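Local coordinates for protein TetR family transcription regulator (Marinobacter aquaeolei, PDB 3PAS) that probably binds operator DNA through an N-terminal helix-turn-helix and regulates transcription as a member of the TetR family, at residues F13-V18 with L97-L102; V63-I68 with Q120-S125; Y105-T110 with M155-Y160. All blocks are in the same frame, centred on the assembly; numbering follows the deposited sequence.

Interaction 1: F13-V18 with L97-L102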
ATOM      1  N   PHE B  13      -2.721  24.813  15.026  1.00 23.72           N
ATOM      2  CA  PHE B  13      -3.908  24.263  14.356  1.00 21.61           C
ATOM      3  C   PHE B  13      -3.614  23.233  13.281  1.00 21.37           C
ATOM      4  O   PHE B  13      -4.341  22.245  13.175  1.00 21.27           O
ATOM      5  CB  PHE B  13      -4.792  25.376  13.778  1.00 25.22           C
ATOM      6  CG  PHE B  13      -5.418  26.271  14.822  1.00 21.77           C
ATOM      7  CD1 PHE B  13      -6.295  25.767  15.777  1.00 19.44           C
ATOM      8  CD2 PHE B  13      -5.115  27.619  14.846  1.00 26.07           C
ATOM      9  CE1 PHE B  13      -6.860  26.584  16.730  1.00 19.88           C
ATOM     10  CE2 PHE B  13      -5.700  28.447  15.789  1.00 22.12           C
ATOM     11  CZ  PHE B  13      -6.577  27.928  16.742  1.00 19.44           C
ATOM     12  N   LEU B  14      -2.574  23.475  12.472  1.00 21.25           N
ATOM     13  CA  LEU B  14      -2.192  22.586  11.432  1.00 23.08           C
ATOM     14  C   LEU B  14      -1.735  21.233  12.020  1.00 22.83           C
ATOM     15  O   LEU B  14      -2.177  20.196  11.583  1.00 21.96           O
ATOM     16  CB  LEU B  14      -1.089  23.213  10.567  1.00 22.90           C
ATOM     17  CG  LEU B  14      -1.512  24.458   9.793  1.00 27.30           C
ATOM     18  CD1 LEU B  14      -0.307  25.304   9.401  1.00 27.06           C
ATOM     19  CD2 LEU B  14      -2.403  24.051   8.610  1.00 21.75           C
ATOM     20  N   GLU B  15      -0.904  21.280  13.057  1.00 22.49           N
ATOM     21  CA  GLU B  15      -0.451  20.072  13.749  1.00 23.78           C
ATOM     22  C   GLU B  15      -1.609  19.326  14.439  1.00 22.98           C
ATOM     23  O   GLU B  15      -1.687  18.111  14.384  1.00 23.80           O
ATOM     24  CB  GLU B  15       0.647  20.456  14.754  1.00 23.60           C
ATOM     25  CG  GLU B  15       2.002  20.725  14.111  1.00 23.90           C
ATOM     26  CD  GLU B  15       2.673  19.459  13.521  1.00 27.95           C
ATOM     27  OE1 GLU B  15       2.297  18.306  13.877  1.00 34.24           O
ATOM     28  OE2 GLU B  15       3.572  19.604  12.678  1.00 29.48           O
ATOM     29  N   ALA B  16      -2.529  20.049  15.056  1.00 21.24           N
ATOM     30  CA  ALA B  16      -3.691  19.419  15.701  1.00 21.54           C
ATOM     31  C   ALA B  16      -4.560  18.717  14.648  1.00 18.44           C
ATOM     32  O   ALA B  16      -5.127  17.649  14.909  1.00 24.19           O
ATOM     33  CB  ALA B  16      -4.511  20.471  16.463  1.00 18.16           C
ATOM     34  N   THR B  17      -4.653  19.312  13.458  1.00 20.45           N
ATOM     35  CA  THR B  17      -5.410  18.732  12.344  1.00 19.27           C
ATOM     36  C   THR B  17      -4.713  17.430  11.907  1.00 20.81           C
ATOM     37  O   THR B  17      -5.363  16.410  11.771  1.00 22.07           O
ATOM     38  CB  THR B  17      -5.525  19.680  11.168  1.00 22.05           C
ATOM     39  OG1 THR B  17      -6.213  20.870  11.558  1.00 20.20           O
ATOM     40  CG2 THR B  17      -6.332  19.056  10.028  1.00 19.77           C
ATOM     41  N   VAL B  18      -3.398  17.498  11.657  1.00 23.60           N
ATOM     42  CA  VAL B  18      -2.592  16.275  11.379  1.00 21.04           C
ATOM     43  C   VAL B  18      -2.860  15.161  12.414  1.00 23.88           C
ATOM     44  O   VAL B  18      -3.191  14.057  12.020  1.00 24.62           O
ATOM     45  CB  VAL B  18      -1.092  16.545  11.354  1.00 20.68           C
ATOM     46  CG1 VAL B  18      -0.303  15.168  11.283  1.00 18.21           C
ATOM     47  CG2 VAL B  18      -0.735  17.467  10.168  1.00 17.19           C
ATOM     48  N   LEU B  97       9.644   7.719  10.105  1.00 21.34           N
ATOM     49  CA  LEU B  97       9.901   7.101  11.417  1.00 21.66           C
ATOM     50  C   LEU B  97       9.625   8.046  12.598  1.00 24.11           C
ATOM     51  O   LEU B  97       9.081   7.612  13.615  1.00 23.78           O
ATOM     52  CB  LEU B  97      11.330   6.560  11.528  1.00 21.96           C
ATOM     53  CG  LEU B  97      11.640   5.341  10.647  1.00 27.23           C
ATOM     54  CD1 LEU B  97      13.171   5.031  10.744  1.00 28.20           C
ATOM     55  CD2 LEU B  97      10.781   4.089  10.982  1.00 24.20           C
ATOM     56  N   GLU B  98       9.947   9.318  12.432  1.00 22.10           N
ATOM     57  CA  GLU B  98       9.785  10.294  13.501  0.50 23.54           C
ATOM     58  C   GLU B  98       8.409  10.944  13.530  1.00 22.70           C
ATOM     59  O   GLU B  98       7.879  11.222  14.618  1.00 22.90           O
ATOM     60  CB  GLU B  98      10.882  11.358  13.406  0.50 24.43           C
ATOM     61  CG  GLU B  98      12.306  10.778  13.521  0.50 33.89           C
ATOM     62  CD  GLU B  98      12.709  10.384  14.953  0.50 41.60           C
ATOM     63  OE1 GLU B  98      12.851  11.295  15.804  0.50 47.31           O
ATOM     64  OE2 GLU B  98      12.928   9.172  15.216  0.50 49.80           O
ATOM     65  N   ARG B  99       7.825  11.164  12.347  1.00 20.48           N
ATOM     66  CA  ARG B  99       6.561  11.850  12.209  0.50 20.06           C
ATOM     67  C   ARG B  99       5.642  11.079  11.262  1.00 19.24           C
ATOM     68  O   ARG B  99       5.216  11.579  10.197  1.00 19.90           O
ATOM     69  CB  ARG B  99       6.812  13.277  11.737  0.50 21.45           C
ATOM     70  CG  ARG B  99       7.726  14.052  12.670  0.50 24.24           C
ATOM     71  CD  ARG B  99       7.207  15.447  12.912  0.50 21.88           C
ATOM     72  NE  ARG B  99       5.792  15.365  13.231  0.50 21.63           N
ATOM     73  CZ  ARG B  99       4.965  16.387  13.151  0.50 15.03           C
ATOM     74  NH1 ARG B  99       5.430  17.571  12.803  0.50 21.64           N
ATOM     75  NH2 ARG B  99       3.715  16.224  13.450  0.50 19.37           N
ATOM     76  N   PRO B 100       5.311   9.832  11.640  1.00 18.83           N
ATOM     77  CA  PRO B 100       4.494   9.037  10.716  1.00 18.62           C
ATOM     78  C   PRO B 100       3.101   9.675  10.471  1.00 18.55           C
ATOM     79  O   PRO B 100       2.450   9.429   9.447  1.00 20.72           O
ATOM     80  CB  PRO B 100       4.366   7.709  11.448  1.00 17.74           C
ATOM     81  CG  PRO B 100       4.586   8.001  12.827  1.00 20.80           C
ATOM     82  CD  PRO B 100       5.545   9.120  12.894  1.00 18.59           C
ATOM     83  N   GLU B 101       2.639  10.473  11.411  1.00 21.44           N
ATOM     84  CA  GLU B 101       1.354  11.183  11.239  1.00 21.85           C
ATOM     85  C   GLU B 101       1.327  12.088  10.001  1.00 22.02           C
ATOM     86  O   GLU B 101       0.263  12.305   9.384  1.00 22.83           O
ATOM     87  CB  GLU B 101       1.005  11.964  12.526  1.00 25.52           C
ATOM     88  CG  GLU B 101       1.996  13.085  12.874  1.00 22.87           C
ATOM     89  CD  GLU B 101       3.233  12.682  13.694  1.00 25.06           C
ATOM     90  OE1 GLU B 101       3.567  11.491  13.805  1.00 23.74           O
ATOM     91  OE2 GLU B 101       3.865  13.597  14.238  1.00 27.68           O
ATOM     92  N   LEU B 102       2.487  12.601   9.581  1.00 21.54           N
ATOM     93  CA  LEU B 102       2.566  13.404   8.356  1.00 21.39           C
ATOM     94  C   LEU B 102       2.267  12.516   7.138  1.00 23.74           C
ATOM     95  O   LEU B 102       1.493  12.877   6.252  1.00 19.75           O
ATOM     96  CB  LEU B 102       3.959  14.009   8.204  1.00 21.82           C
ATOM     97  CG  LEU B 102       4.461  15.074   9.175  1.00 24.45           C
ATOM     98  CD1 LEU B 102       5.944  15.398   8.745  1.00 24.87           C
ATOM     99  CD2 LEU B 102       3.533  16.376   9.161  1.00 21.41           C
TER

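Interaction 2: V63-I68 with Q120-S125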
ATOM      1  N   VAL B  63       1.732  19.728   5.359  1.00 26.76           N
ATOM      2  CA  VAL B  63       2.333  18.394   5.441  1.00 25.11           C
ATOM      3  C   VAL B  63       3.207  18.151   4.171  1.00 26.70           C
ATOM      4  O   VAL B  63       4.395  17.820   4.250  1.00 25.21           O
ATOM      5  CB  VAL B  63       1.227  17.331   5.628  1.00 26.13           C
ATOM      6  CG1 VAL B  63       1.771  15.953   5.376  1.00 30.90           C
ATOM      7  CG2 VAL B  63       0.555  17.446   7.058  1.00 21.02           C
ATOM      8  N   SER B  64       2.615  18.391   3.011  1.00 24.88           N
ATOM      9  CA  SER B  64       3.281  18.226   1.726  1.00 26.22           C
ATOM     10  C   SER B  64       4.513  19.133   1.599  1.00 27.56           C
ATOM     11  O   SER B  64       5.587  18.688   1.168  1.00 27.29           O
ATOM     12  CB  SER B  64       2.303  18.490   0.570  1.00 26.81           C
ATOM     13  OG  SER B  64       1.179  17.630   0.642  1.00 26.71           O
ATOM     14  N   ASP B  65       4.382  20.395   1.965  1.00 28.65           N
ATOM     15  CA  ASP B  65       5.534  21.308   1.917  1.00 28.50           C
ATOM     16  C   ASP B  65       6.691  20.905   2.813  1.00 29.14           C
ATOM     17  O   ASP B  65       7.854  20.955   2.396  1.00 28.77           O
ATOM     18  CB  ASP B  65       5.125  22.729   2.220  1.00 27.99           C
ATOM     19  CG  ASP B  65       4.200  23.288   1.143  1.00 31.39           C
ATOM     20  OD1 ASP B  65       4.039  22.606   0.101  1.00 42.89           O
ATOM     21  OD2 ASP B  65       3.628  24.354   1.357  1.00 38.48           O
ATOM     22  N   GLN B  66       6.392  20.545   4.049  1.00 28.30           N
ATOM     23  CA  GLN B  66       7.415  20.055   4.960  1.00 30.07           C
ATOM     24  C   GLN B  66       8.193  18.898   4.344  1.00 30.62           C
ATOM     25  O   GLN B  66       9.436  18.902   4.359  1.00 28.95           O
ATOM     26  CB  GLN B  66       6.777  19.528   6.245  1.00 30.77           C
ATOM     27  CG  GLN B  66       6.498  20.647   7.159  1.00 41.58           C
ATOM     28  CD  GLN B  66       6.248  20.143   8.478  1.00 53.28           C
ATOM     29  OE1 GLN B  66       7.185  19.758   9.185  1.00 48.93           O
ATOM     30  NE2 GLN B  66       4.967  20.102   8.857  1.00 44.54           N
ATOM     31  N   VAL B  67       7.456  17.898   3.868  1.00 27.09           N
ATOM     32  CA  VAL B  67       8.072  16.722   3.290  1.00 29.04           C
ATOM     33  C   VAL B  67       8.781  16.986   1.967  1.00 24.51           C
ATOM     34  O   VAL B  67       9.910  16.538   1.792  1.00 22.64           O
ATOM     35  CB  VAL B  67       7.083  15.547   3.120  1.00 28.29           C
ATOM     36  CG1 VAL B  67       7.728  14.427   2.333  1.00 32.16           C
ATOM     37  CG2 VAL B  67       6.603  15.051   4.508  1.00 31.94           C
ATOM     38  N   ILE B  68       8.108  17.646   1.023  1.00 26.00           N
ATOM     39  CA  ILE B  68       8.704  17.937  -0.306  1.00 23.70           C
ATOM     40  C   ILE B  68       9.958  18.780  -0.143  1.00 24.96           C
ATOM     41  O   ILE B  68      11.003  18.490  -0.750  1.00 24.06           O
ATOM     42  CB  ILE B  68       7.709  18.670  -1.221  1.00 24.91           C
ATOM     43  CG1 ILE B  68       6.571  17.695  -1.571  1.00 28.62           C
ATOM     44  CG2 ILE B  68       8.431  19.274  -2.452  1.00 26.37           C
ATOM     45  CD1 ILE B  68       5.399  18.325  -2.322  1.00 24.12           C
ATOM     46  N   GLN B 120      -2.914  18.032  -6.704  1.00 35.51           N
ATOM     47  CA  GLN B 120      -1.874  17.155  -7.248  1.00 39.82           C
ATOM     48  C   GLN B 120      -0.876  17.949  -8.047  1.00 38.64           C
ATOM     49  O   GLN B 120       0.301  17.887  -7.764  1.00 35.70           O
ATOM     50  CB  GLN B 120      -2.509  16.138  -8.180  1.00 42.53           C
ATOM     51  CG  GLN B 120      -1.551  15.258  -8.962  1.00 50.41           C
ATOM     52  CD  GLN B 120      -1.563  13.853  -8.463  1.00 58.76           C
ATOM     53  OE1 GLN B 120      -1.586  13.598  -7.254  1.00 60.05           O
ATOM     54  NE2 GLN B 120      -1.577  12.911  -9.395  1.00 68.59           N
ATOM     55  N   ALA B 121      -1.370  18.736  -9.004  1.00 38.76           N
ATOM     56  CA  ALA B 121      -0.531  19.555  -9.877  1.00 38.63           C
ATOM     57  C   ALA B 121       0.294  20.544  -9.072  1.00 36.37           C
ATOM     58  O   ALA B 121       1.501  20.742  -9.365  1.00 36.85           O
ATOM     59  CB  ALA B 121      -1.387  20.308 -10.923  1.00 38.27           C
ATOM     60  N   ARG B 122      -0.325  21.161  -8.060  1.00 34.05           N
ATOM     61  CA  ARG B 122       0.405  22.117  -7.212  1.00 34.03           C
ATOM     62  C   ARG B 122       1.607  21.434  -6.497  1.00 32.00           C
ATOM     63  O   ARG B 122       2.688  21.999  -6.416  1.00 32.36           O
ATOM     64  CB  ARG B 122      -0.542  22.775  -6.205  1.00 36.71           C
ATOM     65  CG  ARG B 122       0.086  23.843  -5.286  1.00 38.60           C
ATOM     66  CD  ARG B 122       0.796  23.203  -4.068  1.00 42.49           C
ATOM     67  NE  ARG B 122       1.041  24.146  -2.980  1.00 37.47           N
ATOM     68  CZ  ARG B 122       1.741  23.891  -1.877  1.00 36.79           C
ATOM     69  NH1 ARG B 122       2.303  22.702  -1.691  1.00 33.85           N
ATOM     70  NH2 ARG B 122       1.895  24.843  -0.966  1.00 33.66           N
ATOM     71  N   ASN B 123       1.393  20.255  -5.945  1.00 32.18           N
ATOM     72  CA  ASN B 123       2.497  19.486  -5.330  1.00 31.95           C
ATOM     73  C   ASN B 123       3.590  19.059  -6.362  1.00 30.70           C
ATOM     74  O   ASN B 123       4.794  19.141  -6.081  1.00 30.93           O
ATOM     75  CB  ASN B 123       1.937  18.266  -4.614  1.00 31.32           C
ATOM     76  CG  ASN B 123       1.484  18.580  -3.179  1.00 31.99           C
ATOM     77  OD1 ASN B 123       1.544  19.719  -2.752  1.00 27.58           O
ATOM     78  ND2 ASN B 123       1.101  17.535  -2.424  1.00 27.71           N
ATOM     79  N   GLU B 124       3.165  18.608  -7.536  1.00 32.67           N
ATOM     80  CA  GLU B 124       4.113  18.257  -8.626  1.00 32.56           C
ATOM     81  C   GLU B 124       4.945  19.484  -9.027  1.00 32.93           C
ATOM     82  O   GLU B 124       6.170  19.399  -9.247  1.00 32.69           O
ATOM     83  CB  GLU B 124       3.363  17.640  -9.817  1.00 34.25           C
ATOM     84  CG  GLU B 124       2.774  16.266  -9.457  1.00 42.43           C
ATOM     85  CD  GLU B 124       1.970  15.572 -10.579  1.00 48.34           C
ATOM     86  OE1 GLU B 124       1.523  16.235 -11.527  1.00 45.47           O
ATOM     87  OE2 GLU B 124       1.768  14.342 -10.469  1.00 45.78           O
ATOM     88  N   SER B 125       4.285  20.639  -9.094  1.00 34.68           N
ATOM     89  CA  SER B 125       4.959  21.889  -9.334  1.00 34.54           C
ATOM     90  C   SER B 125       6.021  22.257  -8.286  1.00 32.68           C
ATOM     91  O   SER B 125       7.118  22.692  -8.641  1.00 32.59           O
ATOM     92  CB  SER B 125       3.941  23.005  -9.426  1.00 38.03           C
ATOM     93  OG  SER B 125       4.593  24.179  -9.804  1.00 43.70           O
TER

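Interaction 3: Y105-T110 with M155-Y160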
ATOM      1  N   TYR B 105      -1.552  11.553   7.309  1.00 23.44           N
ATOM      2  CA  TYR B 105      -2.374  12.699   6.845  1.00 22.02           C
ATOM      3  C   TYR B 105      -2.326  12.801   5.304  1.00 25.54           C
ATOM      4  O   TYR B 105      -3.361  12.873   4.642  1.00 22.09           O
ATOM      5  CB  TYR B 105      -2.003  14.033   7.509  1.00 23.26           C
ATOM      6  CG  TYR B 105      -3.045  15.082   7.178  1.00 21.44           C
ATOM      7  CD1 TYR B 105      -4.178  15.201   7.950  1.00 25.50           C
ATOM      8  CD2 TYR B 105      -2.979  15.809   5.997  1.00 23.47           C
ATOM      9  CE1 TYR B 105      -5.183  16.140   7.640  1.00 18.40           C
ATOM     10  CE2 TYR B 105      -3.975  16.726   5.654  1.00 26.32           C
ATOM     11  CZ  TYR B 105      -5.078  16.881   6.497  1.00 28.91           C
ATOM     12  OH  TYR B 105      -6.082  17.770   6.202  1.00 23.51           O
ATOM     13  N   HIS B 106      -1.126  12.790   4.730  1.00 21.01           N
ATOM     14  CA  HIS B 106      -0.990  12.818   3.276  1.00 24.79           C
ATOM     15  C   HIS B 106      -1.807  11.688   2.558  1.00 26.46           C
ATOM     16  O   HIS B 106      -2.568  11.940   1.617  1.00 26.07           O
ATOM     17  CB  HIS B 106       0.502  12.730   2.882  1.00 24.00           C
ATOM     18  CG  HIS B 106       0.711  12.797   1.405  1.00 28.64           C
ATOM     19  ND1 HIS B 106       0.643  11.676   0.599  1.00 28.62           N
ATOM     20  CD2 HIS B 106       0.877  13.854   0.579  1.00 25.68           C
ATOM     21  CE1 HIS B 106       0.774  12.044  -0.658  1.00 31.02           C
ATOM     22  NE2 HIS B 106       0.943  13.355  -0.697  1.00 31.16           N
ATOM     23  N   GLU B 107      -1.631  10.464   3.035  1.00 28.34           N
ATOM     24  CA  GLU B 107      -2.344   9.276   2.531  1.00 30.45           C
ATOM     25  C   GLU B 107      -3.874   9.403   2.722  1.00 31.99           C
ATOM     26  O   GLU B 107      -4.637   9.186   1.789  1.00 33.28           O
ATOM     27  CB  GLU B 107      -1.825   8.040   3.275  1.00 28.72           C
ATOM     28  CG  GLU B 107      -2.431   6.655   2.870  1.00 34.08           C
ATOM     29  CD  GLU B 107      -1.933   6.159   1.521  1.00 37.71           C
ATOM     30  OE1 GLU B 107      -1.120   6.869   0.875  1.00 35.31           O
ATOM     31  OE2 GLU B 107      -2.384   5.058   1.097  1.00 37.96           O
ATOM     32  N   THR B 108      -4.319   9.760   3.916  1.00 27.37           N
ATOM     33  CA  THR B 108      -5.750   9.915   4.148  1.00 29.45           C
ATOM     34  C   THR B 108      -6.337  10.967   3.205  1.00 31.23           C
ATOM     35  O   THR B 108      -7.382  10.727   2.582  1.00 32.57           O
ATOM     36  CB  THR B 108      -6.084  10.334   5.603  1.00 27.12           C
ATOM     37  OG1 THR B 108      -5.594   9.342   6.502  1.00 33.04           O
ATOM     38  CG2 THR B 108      -7.619  10.419   5.789  1.00 36.49           C
ATOM     39  N   PHE B 109      -5.663  12.118   3.077  1.00 29.01           N
ATOM     40  CA  PHE B 109      -6.153  13.205   2.231  1.00 28.85           C
ATOM     41  C   PHE B 109      -6.165  12.834   0.765  1.00 32.57           C
ATOM     42  O   PHE B 109      -7.190  13.049   0.069  1.00 28.89           O
ATOM     43  CB  PHE B 109      -5.312  14.470   2.402  1.00 30.65           C
ATOM     44  CG  PHE B 109      -5.915  15.719   1.784  1.00 27.07           C
ATOM     45  CD1 PHE B 109      -5.773  15.993   0.437  1.00 27.08           C
ATOM     46  CD2 PHE B 109      -6.586  16.650   2.576  1.00 30.96           C
ATOM     47  CE1 PHE B 109      -6.319  17.138  -0.140  1.00 32.28           C
ATOM     48  CE2 PHE B 109      -7.143  17.814   2.002  1.00 27.22           C
ATOM     49  CZ  PHE B 109      -7.002  18.052   0.640  1.00 27.09           C
ATOM     50  N   THR B 110      -5.035  12.308   0.264  1.00 31.22           N
ATOM     51  CA  THR B 110      -4.954  11.964  -1.173  1.00 32.17           C
ATOM     52  C   THR B 110      -5.950  10.880  -1.567  1.00 33.17           C
ATOM     53  O   THR B 110      -6.340  10.828  -2.719  1.00 39.06           O
ATOM     54  CB  THR B 110      -3.508  11.535  -1.680  1.00 28.28           C
ATOM     55  OG1 THR B 110      -3.109  10.361  -0.997  1.00 34.64           O
ATOM     56  CG2 THR B 110      -2.487  12.618  -1.466  1.00 28.92           C
HETATM   57  N   MSE B 155       9.787   3.366  -6.268  1.00 20.21           N
HETATM   58  CA  MSE B 155      10.760   4.322  -5.677  1.00 23.72           C
HETATM   59  C   MSE B 155      10.209   5.171  -4.506  1.00 24.72           C
HETATM   60  O   MSE B 155      10.973   5.574  -3.641  1.00 26.00           O
HETATM   61  CB  MSE B 155      11.381   5.216  -6.743  1.00 21.82           C
HETATM   62  CG  MSE B 155      12.461   6.248  -6.297  1.00 27.76           C
HETATM   63 SE   MSE B 155      13.935   5.589  -5.251  0.75 26.19          SE
HETATM   64  CE  MSE B 155      14.910   4.712  -6.733  1.00 19.92           C
ATOM     65  N   PHE B 156       8.916   5.438  -4.450  1.00 25.93           N
ATOM     66  CA  PHE B 156       8.373   6.252  -3.334  1.00 25.10           C
ATOM     67  C   PHE B 156       7.476   5.483  -2.387  1.00 24.58           C
ATOM     68  O   PHE B 156       7.644   5.512  -1.155  1.00 24.29           O
ATOM     69  CB  PHE B 156       7.703   7.476  -3.927  1.00 28.40           C
ATOM     70  CG  PHE B 156       8.653   8.306  -4.724  1.00 36.68           C
ATOM     71  CD1 PHE B 156       9.510   9.193  -4.090  1.00 44.35           C
ATOM     72  CD2 PHE B 156       8.764   8.139  -6.102  1.00 48.37           C
ATOM     73  CE1 PHE B 156      10.419   9.928  -4.827  1.00 42.97           C
ATOM     74  CE2 PHE B 156       9.665   8.887  -6.835  1.00 45.14           C
ATOM     75  CZ  PHE B 156      10.491   9.781  -6.188  1.00 48.22           C
ATOM     76  N   ARG B 157       6.564   4.705  -2.950  1.00 21.63           N
ATOM     77  CA  ARG B 157       5.642   3.967  -2.123  1.00 24.95           C
ATOM     78  C   ARG B 157       6.313   3.008  -1.178  1.00 22.79           C
ATOM     79  O   ARG B 157       5.819   2.813  -0.088  1.00 24.25           O
ATOM     80  CB  ARG B 157       4.655   3.183  -2.999  1.00 28.54           C
ATOM     81  CG  ARG B 157       3.549   2.505  -2.260  1.00 28.03           C
ATOM     82  CD  ARG B 157       2.664   3.575  -1.674  1.00 34.06           C
ATOM     83  NE  ARG B 157       1.461   3.028  -1.099  1.00 42.09           N
ATOM     84  CZ  ARG B 157       0.566   3.760  -0.452  1.00 46.53           C
ATOM     85  NH1 ARG B 157       0.753   5.072  -0.286  1.00 44.11           N
ATOM     86  NH2 ARG B 157      -0.502   3.173   0.044  1.00 41.99           N
ATOM     87  N   PRO B 158       7.454   2.408  -1.566  1.00 19.19           N
ATOM     88  CA  PRO B 158       7.991   1.456  -0.573  1.00 19.69           C
ATOM     89  C   PRO B 158       8.463   2.092   0.746  1.00 15.85           C
ATOM     90  O   PRO B 158       8.540   1.378   1.756  1.00 19.88           O
ATOM     91  CB  PRO B 158       9.163   0.772  -1.311  1.00 19.70           C
ATOM     92  CG  PRO B 158       8.779   0.906  -2.772  1.00 23.67           C
ATOM     93  CD  PRO B 158       8.097   2.268  -2.872  1.00 21.07           C
ATOM     94  N   ILE B 159       8.797   3.377   0.737  1.00 19.36           N
ATOM     95  CA  ILE B 159       9.177   4.112   1.957  1.00 18.29           C
ATOM     96  C   ILE B 159       7.983   4.099   2.957  1.00 20.02           C
ATOM     97  O   ILE B 159       8.134   3.684   4.087  1.00 18.77           O
ATOM     98  CB  ILE B 159       9.641   5.550   1.697  1.00 17.27           C
ATOM     99  CG1 ILE B 159      10.847   5.545   0.721  1.00 20.01           C
ATOM    100  CG2 ILE B 159      10.016   6.252   3.072  1.00 17.35           C
ATOM    101  CD1 ILE B 159      11.334   6.892   0.246  1.00 17.07           C
ATOM    102  N   TYR B 160       6.808   4.482   2.501  1.00 22.95           N
ATOM    103  CA  TYR B 160       5.582   4.389   3.307  1.00 23.21           C
ATOM    104  C   TYR B 160       5.346   2.982   3.888  1.00 21.92           C
ATOM    105  O   TYR B 160       5.168   2.802   5.096  1.00 22.24           O
ATOM    106  CB  TYR B 160       4.387   4.800   2.440  1.00 27.22           C
ATOM    107  CG  TYR B 160       3.068   4.868   3.191  1.00 30.78           C
ATOM    108  CD1 TYR B 160       2.646   6.034   3.807  1.00 34.77           C
ATOM    109  CD2 TYR B 160       2.214   3.752   3.236  1.00 34.56           C
ATOM    110  CE1 TYR B 160       1.400   6.085   4.496  1.00 41.15           C
ATOM    111  CE2 TYR B 160       0.988   3.792   3.896  1.00 40.65           C
ATOM    112  CZ  TYR B 160       0.594   4.947   4.531  1.00 41.73           C
ATOM    113  OH  TYR B 160      -0.614   4.957   5.186  1.00 56.17           O
TER

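Interaction 1: F13-V18 with L97-L102
Glu-15 and Arg-99 meet head on across the seam between the N-terminal DNA-binding domain of this TetR-type fold and its all-helical C-terminal domain, joining helix 5-24 to the turn between helices 81-98 and 100-110. The two side chains run at each other from opposite directions, and in the modelled conformer described here, one of two for Arg-99, the guanidinium grips the carboxylate end-on: NH2 of Arg-99 gives to OE1 of Glu-15 (2.6 Å), on its syn lone pair, while NH1 of Arg-99 gives to OE2 of Glu-15 (2.8 Å) in an almost straight bond. The planes are twisted 33° apart, so the fork is not flat. OE2 of Glu-15 is also hydrogen-bonded to the hydroxyl of Tyr-62 on helix 52-76. Arg-99, which breaks the helical run, turns its other edge to Glu-101: NE and NH2 of Arg-99 both converge on OE2 of Glu-101, side-on, completing a salt-bridge network in which one cation serves two carboxylates and would probably ease their mutual repulsion. Glu-101 is set for this by a CG held between its backbone N and carbonyl carbon (chi1 64°). CG of Leu-102 packs over one face of the guanidinium, while the two carboxylates sit at its edge. Beside the ion pairs, Val-18 crosses the stem of Glu-101 at about a right angle, its CG1 3.5 Å from both CG and the carbonyl O of Glu-101.

Interaction 2: V63-I68 with Q120-S125
Asp-65 and Arg-122 close a two-pronged salt bridge between helices 52-76 and 117-126, whose segments run nearly parallel, 24° apart. NH2 of Arg-122 gives a nearly straight bond to OD2 of Asp-65 (2.9 Å), using the syn lone pair of that oxygen; the second prong, NH1 of Arg-122 to OD1 of Asp-65, is modelled too close, at a doubtful 2.5 Å. Carboxylate and guanidinium are almost coplanar. NH1 also reaches back to OD1 of Asn-123 (3.3 Å), a long bond that gives the amide oxygen a donor, while ND2 of Asn-123 gives to OG of Ser-64 (3.1 Å). That hydroxyl is in turn hydrogen-bonded to the carbonyl O of Phe-60, one turn earlier. The polar chain thus runs from Asp-65 through Arg-122 and Asn-123 to Ser-64. Arg-122 also makes a cation-pi contact with Tyr-61. Replacing the arginine by an alanine is likely to leave Asp-65 without its close countercharge and the Asn-123 amide freer to turn. Alongside, CD1 of Ile-68 rests against Asn-123, 3.9 Å from its backbone O. Bidentate salt bridge and side-chain hydrogen bonds together join two nearly parallel helices at the surface of the all-helical TetR fold.

Interaction 3: Y105-T110 with M155-Y160
Helices 100-110 and 148-167 stand well apart where Glu-107 faces Arg-157 and Tyr-160: the nearest CA atoms, those of Glu-107 and Tyr-160, are 9.3 Å from each other, and long side chains bridge the gap within the helical C-terminal domain of the TetR fold. Segment 155-160 is kinked: regular hydrogen bonding is interrupted at Pro-158 and Ile-159, N of Ile-159 bonding instead to O of Phe-156. Arg-157 grips Glu-107 end-on, NH1 to OE1 (2.8 Å) and NH2 to OE2 (2.9 Å), both bonds close to straight. The oxygens lie in the guanidinium plane, yet the nitrogens stand about 40° out of the carboxylate plane, so the fork is folded. Glu-107 turns its carboxylate that way through a bend at chi2 (73°), after extending CG anti to the backbone N. Arg-157 crosses Glu-107 at about a right angle, and its guanidinium also lies over Tyr-160, with CD2 of the ring 4.0 Å above its centre. The cation thus meets a carboxylate at its edge and packs one face against the tyrosine ring. Arg-157 also packs on His-161 of the second subunit, beside the dimer contact. At the far end of the ring, OH of Tyr-160 touches CG of Glu-107 at 3.4 Å.

How the interactions relate
The three contacts form a compact group, with centres 12 to 15 Å apart. Interactions 1 and 3 share helix 100-110, one at its start and the other at its end, and follow in series; interaction 2 crosses both along the chain, because 63-68 falls between 13-18 and 97-102, and 120-125 between 105-110 and 155-160. Val-63 ties them together: its CG2 lies 3.4 Å from CG2 of Val-18 and also packs on Tyr-105, which touches Thr-17 too. Helices 5-24, 52-76 and 100-110 pack against one another here. Movements in the C-terminal domain could plausibly reach the DNA-binding helices through this joint, as in TetR relatives.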